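Local coordinates for protein transcriptional regulator I2 (Pseudomonas fluorescens A506, PDB 4MO7) that acts as a superantigen associated with Crohn's disease and belongs to the TetR family, whose members are typically dimeric DNA-binding transcriptional regulators, at residues His40-Lys45 against Asp74-Ala79; Ala79-Thr84 against Tyr130-Leu135; Thr50-Leu55 against Gly64-His69. All coordinates share one frame; numbering follows the deposited sequence.

Interaction 1 of 3, residues His40-Lys45 against Asp74-Ala79; sequences HLFRNK and DEILRA. With MG (magnesium ion), chain B.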
loop_
_atom_site.group_PDB
_atom_site.type_symbol
_atom_site.label_atom_id
_atom_site.label_comp_id
_atom_site.label_asym_id
_atom_site.label_seq_id
_atom_site.Cartn_x
_atom_site.Cartn_y
_atom_site.Cartn_z
ATOM N N HIS A 40 14.510 -8.487 -19.633
ATOM C CA HIS A 40 13.311 -9.008 -20.293
ATOM C C HIS A 40 12.986 -10.443 -19.968
ATOM O O HIS A 40 11.797 -10.750 -19.700
ATOM C CB HIS A 40 13.454 -8.867 -21.796
ATOM C CG HIS A 40 13.353 -7.462 -22.227
ATOM N ND1 HIS A 40 12.140 -6.820 -22.398
ATOM C CD2 HIS A 40 14.310 -6.550 -22.474
ATOM C CE1 HIS A 40 12.361 -5.567 -22.731
ATOM N NE2 HIS A 40 13.666 -5.383 -22.785
ATOM N N LEU A 41 14.000 -11.313 -20.049
ATOM C CA LEU A 41 13.794 -12.743 -19.776
ATOM C C LEU A 41 13.246 -12.901 -18.358
ATOM O O LEU A 41 12.229 -13.568 -18.142
ATOM C CB LEU A 41 15.076 -13.537 -19.958
ATOM C CG LEU A 41 15.326 -14.109 -21.366
ATOM C CD1 LEU A 41 15.298 -12.969 -22.367
ATOM C CD2 LEU A 41 16.681 -14.771 -21.391
ATOM N N PHE A 42 13.847 -12.204 -17.404
ATOM C CA PHE A 42 13.362 -12.328 -16.037
ATOM C C PHE A 42 11.926 -11.858 -15.914
ATOM O O PHE A 42 11.144 -12.470 -15.197
ATOM C CB PHE A 42 14.253 -11.517 -15.081
ATOM C CG PHE A 42 15.633 -12.060 -14.906
ATOM C CD1 PHE A 42 15.970 -13.362 -15.311
ATOM C CD2 PHE A 42 16.625 -11.249 -14.358
ATOM C CE1 PHE A 42 17.235 -13.841 -15.135
ATOM C CE2 PHE A 42 17.929 -11.727 -14.168
ATOM C CZ PHE A 42 18.239 -13.031 -14.574
ATOM N N ARG A 43 11.583 -10.758 -16.583
ATOM C CA ARG A 43 10.240 -10.188 -16.518
ATOM C C ARG A 43 9.280 -11.146 -17.203
ATOM O O ARG A 43 8.195 -11.428 -16.672
ATOM C CB ARG A 43 10.203 -8.844 -17.251
ATOM C CG ARG A 43 8.770 -8.295 -17.447
ATOM C CD ARG A 43 8.041 -8.178 -16.107
ATOM N NE ARG A 43 6.659 -7.690 -16.262
ATOM C CZ ARG A 43 5.640 -8.033 -15.472
ATOM N NH1 ARG A 43 5.825 -8.875 -14.457
ATOM N NH2 ARG A 43 4.434 -7.531 -15.695
ATOM N N ASN A 44 9.656 -11.655 -18.376
ATOM C CA ASN A 44 8.722 -12.526 -19.108
ATOM C C ASN A 44 8.509 -13.865 -18.451
ATOM O O ASN A 44 7.385 -14.385 -18.473
ATOM C CB ASN A 44 9.185 -12.782 -20.571
ATOM C CG ASN A 44 9.470 -11.493 -21.351
ATOM O OD1 ASN A 44 8.885 -10.445 -21.098
ATOM N ND2 ASN A 44 10.424 -11.570 -22.292
ATOM N N LYS A 45 9.577 -14.474 -17.955
ATOM C CA LYS A 45 9.474 -15.868 -17.556
ATOM C C LYS A 45 9.583 -16.058 -16.058
ATOM O O LYS A 45 9.285 -17.132 -15.554
ATOM C CB LYS A 45 10.558 -16.682 -18.207
ATOM C CG LYS A 45 10.649 -16.444 -19.727
ATOM C CD LYS A 45 11.902 -17.070 -20.217
ATOM C CE LYS A 45 11.721 -18.590 -20.252
ATOM N NZ LYS A 45 13.034 -19.247 -20.327
ATOM N N ASP A 74 22.396 -14.804 -9.456
ATOM C CA ASP A 74 21.935 -13.863 -8.416
ATOM C C ASP A 74 22.512 -12.493 -8.643
ATOM O O ASP A 74 21.864 -11.471 -8.434
ATOM C CB ASP A 74 22.450 -14.301 -7.048
ATOM C CG ASP A 74 21.992 -13.389 -5.952
ATOM O OD1 ASP A 74 20.784 -13.434 -5.694
ATOM O OD2 ASP A 74 22.831 -12.680 -5.314
ATOM N N GLU A 75 23.782 -12.444 -9.043
ATOM C CA GLU A 75 24.382 -11.134 -9.309
ATOM C C GLU A 75 23.813 -10.437 -10.566
ATOM O O GLU A 75 23.775 -9.211 -10.596
ATOM C CB GLU A 75 25.909 -11.184 -9.386
ATOM C CG GLU A 75 26.564 -9.814 -9.401
ATOM C CD GLU A 75 28.067 -9.890 -9.286
ATOM O OE1 GLU A 75 28.605 -9.420 -8.269
ATOM O OE2 GLU A 75 28.703 -10.420 -10.215
ATOM N N ILE A 76 23.410 -11.187 -11.590
ATOM C CA ILE A 76 22.728 -10.593 -12.745
ATOM C C ILE A 76 21.438 -9.925 -12.266
ATOM O O ILE A 76 21.124 -8.805 -12.702
ATOM C CB ILE A 76 22.368 -11.628 -13.814
ATOM C CG1 ILE A 76 23.659 -12.291 -14.313
ATOM C CG2 ILE A 76 21.722 -10.953 -15.022
ATOM C CD1 ILE A 76 23.415 -13.424 -15.277
ATOM N N LEU A 77 20.710 -10.584 -11.353
ATOM C CA LEU A 77 19.428 -10.042 -10.857
ATOM C C LEU A 77 19.677 -8.781 -10.077
ATOM O O LEU A 77 18.987 -7.769 -10.286
ATOM C CB LEU A 77 18.685 -11.056 -9.985
ATOM C CG LEU A 77 17.316 -10.664 -9.404
ATOM C CD1 LEU A 77 16.319 -10.361 -10.478
ATOM C CD2 LEU A 77 16.827 -11.794 -8.435
ATOM N N ARG A 78 20.680 -8.807 -9.197
ATOM C CA ARG A 78 21.101 -7.597 -8.472
ATOM C C ARG A 78 21.380 -6.452 -9.434
ATOM O O ARG A 78 20.943 -5.323 -9.201
ATOM C CB ARG A 78 22.392 -7.884 -7.694
ATOM C CG ARG A 78 22.945 -6.629 -6.990
ATOM C CD ARG A 78 24.367 -6.939 -6.529
ATOM N NE ARG A 78 25.145 -5.712 -6.495
ATOM C CZ ARG A 78 26.452 -5.669 -6.264
ATOM N NH1 ARG A 78 27.110 -6.802 -6.042
ATOM N NH2 ARG A 78 27.095 -4.500 -6.252
ATOM N N ALA A 79 22.108 -6.723 -10.520
ATOM C CA ALA A 79 22.515 -5.637 -11.430
ATOM C C ALA A 79 21.324 -5.124 -12.208
ATOM O O ALA A 79 21.253 -3.919 -12.466
ATOM C CB ALA A 79 23.611 -6.112 -12.403
HETATM MG MG MG B . 14.793 -3.596 -23.551
#
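Phe42 carries the whole contact from the side of 40-45. Its ring reaches across to helix 73-97 and meets Ile76 and Leu77. Phe42 CE2 lies 4.0 Å from Ile76 CG2, and Phe42 CD2 lies 4.0 Å from Leu77 CD1. Both methyl groups come to the ring obliquely. The side chains of Phe42 and Ile76 cross at about a right angle. Ile76 makes the contact with its CG2 branch, which stands anti to the backbone N. No hydrogen bond joins the two segments; this is apolar packing between buried residues. The backbones stay well apart, with Phe42 CA 8.3 Å from Leu77 CA. The Phe42 side chain bridges the gap, and its CE2 ends 4.0 Å from Leu77 CA.

A second shell holds these groups in place. The Phe42 ring meets the ring of Phe47 edge-to-face and also touches Thr50. Val127 of helix 122-130 packs on both Phe42 and Leu77. Ile76 is further enclosed by Ala38, Leu55 and Phe70. On helix 30-45, away from the interface, His40 NE2 binds a magnesium ion at 2.2 Å. At the outer side of helix 73-97, Arg78 forms a salt bridge with Glu82. The guanidinium of Arg78 also has a long charge contact with Glu75, without an N-H directed at the carboxylate.

The packing joins the first helix of the TetR-type helix-turn-helix domain to the start of the long helix that follows the helix-turn-helix unit, and it forms part of that small domain's hydrophobic core.

Interaction 2 of 3, residues Ala79-Thr84 against Tyr130-Leu135; sequences AVMEET and YEWRSL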
loop_
_atom_site.group_PDB
_atom_site.type_symbol
_atom_site.label_atom_id
_atom_site.label_comp_id
_atom_site.label_asym_id
_atom_site.label_seq_id
_atom_site.Cartn_x
_atom_site.Cartn_y
_atom_site.Cartn_z
ATOM N N ALA A 79 22.108 -6.723 -10.520
ATOM C CA ALA A 79 22.515 -5.637 -11.430
ATOM C C ALA A 79 21.324 -5.124 -12.208
ATOM O O ALA A 79 21.253 -3.919 -12.466
ATOM C CB ALA A 79 23.611 -6.112 -12.403
ATOM N N VAL A 80 20.389 -5.983 -12.581
ATOM C CA VAL A 80 19.150 -5.502 -13.262
ATOM C C VAL A 80 18.451 -4.531 -12.328
ATOM O O VAL A 80 18.014 -3.441 -12.726
ATOM C CB VAL A 80 18.230 -6.677 -13.592
ATOM C CG1 VAL A 80 16.827 -6.250 -13.986
ATOM C CG2 VAL A 80 18.883 -7.516 -14.703
ATOM N N MET A 81 18.349 -4.897 -11.058
ATOM C CA MET A 81 17.640 -4.027 -10.127
ATOM C C MET A 81 18.430 -2.749 -9.855
ATOM O O MET A 81 17.856 -1.657 -9.755
ATOM C CB MET A 81 17.347 -4.776 -8.843
ATOM C CG MET A 81 16.423 -5.987 -9.060
ATOM S SD MET A 81 15.912 -6.517 -7.408
ATOM C CE MET A 81 15.056 -8.034 -7.761
ATOM N N GLU A 82 19.742 -2.861 -9.735
ATOM C CA GLU A 82 20.556 -1.662 -9.522
ATOM C C GLU A 82 20.432 -0.702 -10.701
ATOM O O GLU A 82 20.295 0.524 -10.530
ATOM C CB GLU A 82 22.021 -2.042 -9.305
ATOM C CG GLU A 82 22.326 -2.633 -7.927
ATOM C CD GLU A 82 23.821 -2.945 -7.806
ATOM O OE1 GLU A 82 24.316 -3.101 -6.684
ATOM O OE2 GLU A 82 24.500 -3.042 -8.848
ATOM N N GLU A 83 20.503 -1.246 -11.912
ATOM C CA GLU A 83 20.370 -0.390 -13.106
ATOM C C GLU A 83 19.075 0.381 -13.110
ATOM O O GLU A 83 19.061 1.558 -13.482
ATOM C CB GLU A 83 20.349 -1.222 -14.398
ATOM C CG GLU A 83 21.680 -1.671 -14.893
ATOM C CD GLU A 83 22.623 -0.512 -15.081
ATOM O OE1 GLU A 83 22.394 0.311 -16.003
ATOM O OE2 GLU A 83 23.580 -0.418 -14.283
ATOM N N THR A 84 17.977 -0.273 -12.747
ATOM C CA THR A 84 16.675 0.405 -12.742
ATOM C C THR A 84 16.632 1.535 -11.758
ATOM O O THR A 84 16.071 2.605 -12.053
ATOM C CB THR A 84 15.517 -0.551 -12.367
ATOM O OG1 THR A 84 15.620 -1.727 -13.165
ATOM C CG2 THR A 84 14.147 0.124 -12.612
ATOM N N TYR A 130 8.634 -7.855 -8.400
ATOM C CA TYR A 130 8.232 -9.245 -8.240
ATOM C C TYR A 130 9.297 -10.261 -7.957
ATOM O O TYR A 130 8.951 -11.352 -7.481
ATOM C CB TYR A 130 7.380 -9.707 -9.433
ATOM C CG TYR A 130 6.090 -8.944 -9.498
ATOM C CD1 TYR A 130 5.161 -9.028 -8.468
ATOM C CD2 TYR A 130 5.810 -8.106 -10.571
ATOM C CE1 TYR A 130 3.981 -8.312 -8.513
ATOM C CE2 TYR A 130 4.623 -7.394 -10.626
ATOM C CZ TYR A 130 3.719 -7.497 -9.595
ATOM O OH TYR A 130 2.546 -6.781 -9.659
ATOM N N GLU A 131 10.571 -9.925 -8.224
ATOM C CA GLU A 131 11.644 -10.902 -8.034
ATOM C C GLU A 131 12.502 -10.561 -6.830
ATOM O O GLU A 131 13.544 -11.186 -6.580
ATOM C CB GLU A 131 12.530 -11.031 -9.277
ATOM C CG GLU A 131 11.821 -11.509 -10.533
ATOM C CD GLU A 131 11.343 -12.943 -10.419
ATOM O OE1 GLU A 131 11.681 -13.661 -9.435
ATOM O OE2 GLU A 131 10.596 -13.359 -11.304
ATOM N N TRP A 132 12.012 -9.623 -6.039
ATOM C CA TRP A 132 12.727 -9.183 -4.853
ATOM C C TRP A 132 13.163 -10.359 -3.959
ATOM O O TRP A 132 14.327 -10.440 -3.510
ATOM C CB TRP A 132 11.835 -8.199 -4.078
ATOM C CG TRP A 132 12.554 -7.635 -2.901
ATOM C CD1 TRP A 132 12.357 -7.945 -1.586
ATOM C CD2 TRP A 132 13.623 -6.691 -2.940
ATOM N NE1 TRP A 132 13.231 -7.236 -0.806
ATOM C CE2 TRP A 132 14.045 -6.483 -1.616
ATOM C CE3 TRP A 132 14.256 -6.000 -3.970
ATOM C CZ2 TRP A 132 15.053 -5.576 -1.280
ATOM C CZ3 TRP A 132 15.298 -5.127 -3.640
ATOM C CH2 TRP A 132 15.677 -4.926 -2.298
ATOM N N ARG A 133 12.246 -11.298 -3.751
ATOM C CA ARG A 133 12.510 -12.407 -2.850
ATOM C C ARG A 133 13.489 -13.414 -3.450
ATOM O O ARG A 133 14.007 -14.251 -2.724
ATOM C CB ARG A 133 11.190 -13.091 -2.442
ATOM C CG ARG A 133 10.305 -12.255 -1.491
ATOM C CD ARG A 133 9.024 -13.002 -1.103
ATOM N NE ARG A 133 9.288 -14.255 -0.392
ATOM C CZ ARG A 133 8.399 -15.234 -0.229
ATOM N NH1 ARG A 133 7.174 -15.128 -0.734
ATOM N NH2 ARG A 133 8.738 -16.331 0.434
ATOM N N SER A 134 13.743 -13.343 -4.765
ATOM C CA SER A 134 14.791 -14.192 -5.379
ATOM C C SER A 134 16.238 -13.720 -5.155
ATOM O O SER A 134 17.192 -14.452 -5.401
ATOM C CB SER A 134 14.517 -14.334 -6.894
ATOM O OG SER A 134 13.285 -14.976 -7.156
ATOM N N LEU A 135 16.412 -12.487 -4.680
ATOM C CA LEU A 135 17.726 -11.882 -4.571
ATOM C C LEU A 135 18.348 -12.213 -3.239
ATOM O O LEU A 135 17.643 -12.245 -2.211
ATOM C CB LEU A 135 17.583 -10.348 -4.715
ATOM C CG LEU A 135 18.817 -9.509 -5.025
ATOM C CD1 LEU A 135 19.540 -10.014 -6.267
ATOM C CD2 LEU A 135 18.430 -8.108 -5.245
#
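Met81 reaches out from helix 73-97 into the turn that links helices 122-130 and 137-163. Its chain is extended beyond CG (chi2 -168°, chi3 -172°), which carries the sulfur and the methyl into the turn. The tight part lies around the sulfur. Met81 SD is 3.7 Å from Leu135 CD2, where the two side chains meet tip to tip. The same SD is 3.9 Å from Trp132 CE3. This is a Met-aromatic contact, with the sulfur approaching the six-membered ring obliquely, 69° off its normal. Met81 CE goes deeper and rests 3.7 Å from Glu131 O.

The linker 130-135 contains a short 3-10 segment, 132-134, and lies in the region assigned to the TetR-like C-terminal domain. The contact therefore ties the helix leaving the DNA-binding-type domain to that second domain.

Beyond the sulfur the linker is looser and more polar. Glu131 is only partly exposed. Its carboxylate leads away from Met81 but is held: OE1 accepts a bond from Ser134 OG at 3.1 Å, nearly in line with the C-O bond, while OE2 is bonded to Phe47 N. Arg133 is the exposed residue, and it points away from Met81.

Interaction 3 of 3, residues Thr50-Leu55 against Gly64-His69; sequences TTVRDL and GSIFHH
The start of helix 52-59 lies beside the turn at 64-69, with Val52 CA 7.6 Å from Ile66 CA; residues 64-66 have helical backbone angles but lack the regular helical bonds. Val52 is the main contact residue on the first side. It sets one methyl between two partners and the other against a ring. Val52 CG1 lies 3.5 Å from Ile66 CD1 and also touches Phe67 CE2. Val52 CG2 meets Phe67 CZ at 3.4 Å, at the ring edge and near its plane. With CG1 anti to the backbone N (chi1 164°), both branches of Val52 face the turn. Ile66 CD1 also presses close to the backbone, 3.1 Å from Val52 O, a tight spot for a methyl. The same CD1 lies 4.1 Å from Leu55 CB, one helical turn further on. Within the turn, Ile66 CG2 lies 4.0 Å above the Phe67 ring plane, over its centre, while the ring edge meets Val52. No hydrogen bond crosses the contact.

The start of the helix is fixed by its own cap. Asp54 N gives a bond to Thr51 OG1 at 2.9 Å, with an angle of 175°. In return Thr51 N bonds to Asp54 OD2 at 3.2 Å, though OD2 is less surely placed. Thr51 is thus the N-cap and forms a capping box with Asp54. Thr50 just ahead is anchored through its OG1 to Gly46 O, and its carbonyl receives Lys73 NZ.

The two segments belong to the helix-turn-helix region of the TetR family. Helix 30-45 backs helix 52-59, with Leu34 on Leu55. Ile76 of helix 73-97 reaches both Leu55 and Ile66, so the pair is packed against the helices that precede and follow it.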
loop_
_atom_site.group_PDB
_atom_site.type_symbol
_atom_site.label_atom_id
_atom_site.label_comp_id
_atom_site.label_asym_id
_atom_site.label_seq_id
_atom_site.Cartn_x
_atom_site.Cartn_y
_atom_site.Cartn_z
ATOM N N THR A 50 14.059 -18.659 -15.639
ATOM C CA THR A 50 15.069 -18.263 -16.612
ATOM C C THR A 50 16.373 -19.001 -16.366
ATOM O O THR A 50 17.106 -18.740 -15.407
ATOM C CB THR A 50 15.314 -16.726 -16.620
ATOM O OG1 THR A 50 14.087 -16.071 -16.921
ATOM C CG2 THR A 50 16.344 -16.390 -17.673
ATOM N N THR A 51 16.707 -19.945 -17.236
ATOM C CA THR A 51 17.955 -20.654 -17.043
ATOM C C THR A 51 19.151 -19.908 -17.591
ATOM O O THR A 51 19.041 -18.941 -18.374
ATOM C CB THR A 51 17.924 -22.069 -17.661
ATOM O OG1 THR A 51 18.076 -21.946 -19.087
ATOM C CG2 THR A 51 16.607 -22.783 -17.348
ATOM N N VAL A 52 20.319 -20.349 -17.165
ATOM C CA VAL A 52 21.565 -19.832 -17.666
ATOM C C VAL A 52 21.635 -20.140 -19.168
ATOM O O VAL A 52 22.221 -19.380 -19.950
ATOM C CB VAL A 52 22.743 -20.453 -16.896
ATOM C CG1 VAL A 52 24.053 -20.250 -17.626
ATOM C CG2 VAL A 52 22.818 -19.827 -15.500
ATOM N N ARG A 53 20.974 -21.223 -19.575
ATOM C CA ARG A 53 20.954 -21.575 -20.989
ATOM C C ARG A 53 20.140 -20.531 -21.764
ATOM O O ARG A 53 20.637 -19.960 -22.749
ATOM C CB ARG A 53 20.397 -22.985 -21.200
ATOM C CG ARG A 53 20.291 -23.360 -22.671
ATOM C CD ARG A 53 20.168 -24.860 -22.870
ATOM N NE ARG A 53 20.215 -25.225 -24.283
ATOM C CZ ARG A 53 21.319 -25.608 -24.919
ATOM N NH1 ARG A 53 22.474 -25.679 -24.267
ATOM N NH2 ARG A 53 21.268 -25.925 -26.206
ATOM N N ASP A 54 18.915 -20.274 -21.287
ATOM C CA ASP A 54 18.051 -19.208 -21.810
ATOM C C ASP A 54 18.774 -17.866 -22.016
ATOM O O ASP A 54 18.656 -17.264 -23.082
ATOM C CB ASP A 54 16.832 -19.028 -20.892
ATOM C CG ASP A 54 15.906 -20.218 -20.917
ATOM O OD1 ASP A 54 15.966 -20.981 -21.904
ATOM O OD2 ASP A 54 15.099 -20.375 -19.969
ATOM N N LEU A 55 19.522 -17.387 -21.022
ATOM C CA LEU A 55 20.180 -16.092 -21.167
ATOM C C LEU A 55 21.269 -16.143 -22.228
ATOM O O LEU A 55 21.473 -15.183 -22.961
ATOM C CB LEU A 55 20.748 -15.594 -19.830
ATOM C CG LEU A 55 21.233 -14.149 -19.755
ATOM C CD1 LEU A 55 20.247 -13.210 -20.425
ATOM C CD2 LEU A 55 21.424 -13.765 -18.307
ATOM N N GLY A 64 28.414 -20.870 -20.385
ATOM C CA GLY A 64 29.565 -20.723 -19.496
ATOM C C GLY A 64 30.226 -19.353 -19.566
ATOM O O GLY A 64 30.959 -18.938 -18.666
ATOM N N SER A 65 29.967 -18.632 -20.636
ATOM C CA SER A 65 30.558 -17.295 -20.804
ATOM C C SER A 65 29.765 -16.236 -20.024
ATOM O O SER A 65 30.205 -15.081 -19.833
ATOM C CB SER A 65 30.551 -16.932 -22.280
ATOM O OG SER A 65 29.215 -16.923 -22.724
ATOM N N ILE A 66 28.575 -16.606 -19.568
ATOM C CA ILE A 66 27.783 -15.595 -18.848
ATOM C C ILE A 66 28.613 -15.176 -17.655
ATOM O O ILE A 66 28.757 -13.985 -17.321
ATOM C CB ILE A 66 26.433 -16.162 -18.416
ATOM C CG1 ILE A 66 25.481 -16.186 -19.611
ATOM C CG2 ILE A 66 25.857 -15.306 -17.292
ATOM C CD1 ILE A 66 24.468 -17.300 -19.497
ATOM N N PHE A 67 29.275 -16.177 -17.077
ATOM C CA PHE A 67 29.902 -16.006 -15.784
ATOM C C PHE A 67 31.302 -15.506 -15.877
ATOM O O PHE A 67 32.100 -15.697 -14.970
ATOM C CB PHE A 67 29.816 -17.309 -15.033
ATOM C CG PHE A 67 28.402 -17.733 -14.834
ATOM C CD1 PHE A 67 27.594 -17.040 -13.950
ATOM C CD2 PHE A 67 27.852 -18.716 -15.613
ATOM C CE1 PHE A 67 26.283 -17.384 -13.795
ATOM C CE2 PHE A 67 26.539 -19.086 -15.452
ATOM C CZ PHE A 67 25.752 -18.411 -14.540
ATOM N N HIS A 68 31.585 -14.856 -16.994
ATOM C CA HIS A 68 32.761 -14.007 -17.078
ATOM C C HIS A 68 32.459 -12.570 -16.636
ATOM O O HIS A 68 33.374 -11.816 -16.283
ATOM C CB HIS A 68 33.322 -14.016 -18.499
ATOM C CG HIS A 68 34.242 -12.873 -18.777
ATOM N ND1 HIS A 68 33.801 -11.684 -19.311
ATOM C CD2 HIS A 68 35.568 -12.718 -18.549
ATOM C CE1 HIS A 68 34.819 -10.851 -19.423
ATOM N NE2 HIS A 68 35.903 -11.455 -18.975
ATOM N N HIS A 69 31.183 -12.179 -16.644
ATOM C CA HIS A 69 30.787 -10.799 -16.313
ATOM C C HIS A 69 30.124 -10.575 -14.941
ATOM O O HIS A 69 30.203 -9.482 -14.351
ATOM C CB HIS A 69 29.816 -10.298 -17.379
ATOM C CG HIS A 69 30.490 -9.528 -18.454
ATOM N ND1 HIS A 69 30.945 -8.241 -18.260
ATOM C CD2 HIS A 69 30.859 -9.879 -19.706
ATOM C CE1 HIS A 69 31.540 -7.818 -19.356
ATOM N NE2 HIS A 69 31.498 -8.790 -20.251
#

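How the interactions relate
Interactions 1 and 2 are close neighbours, with centres about 7 Å apart. They share Ala79 and helix 73-97, and they follow each other along the chain. Leu135 of interaction 2 packs on Asp74 and Arg78 of interaction 1. Interaction 3 is nested inside the loop that interaction 1 closes, and its centre lies about 11 Å away. Those two are joined by packing of Ile76 on Leu55 and of Leu41 on Asp54. Interactions 2 and 3 do not touch; their centres are about 17 Å apart. Helix 73-97 runs from the TetR-type helix-turn-helix domain, which holds interactions 1 and 3, toward the C-terminal domain region met in interaction 2.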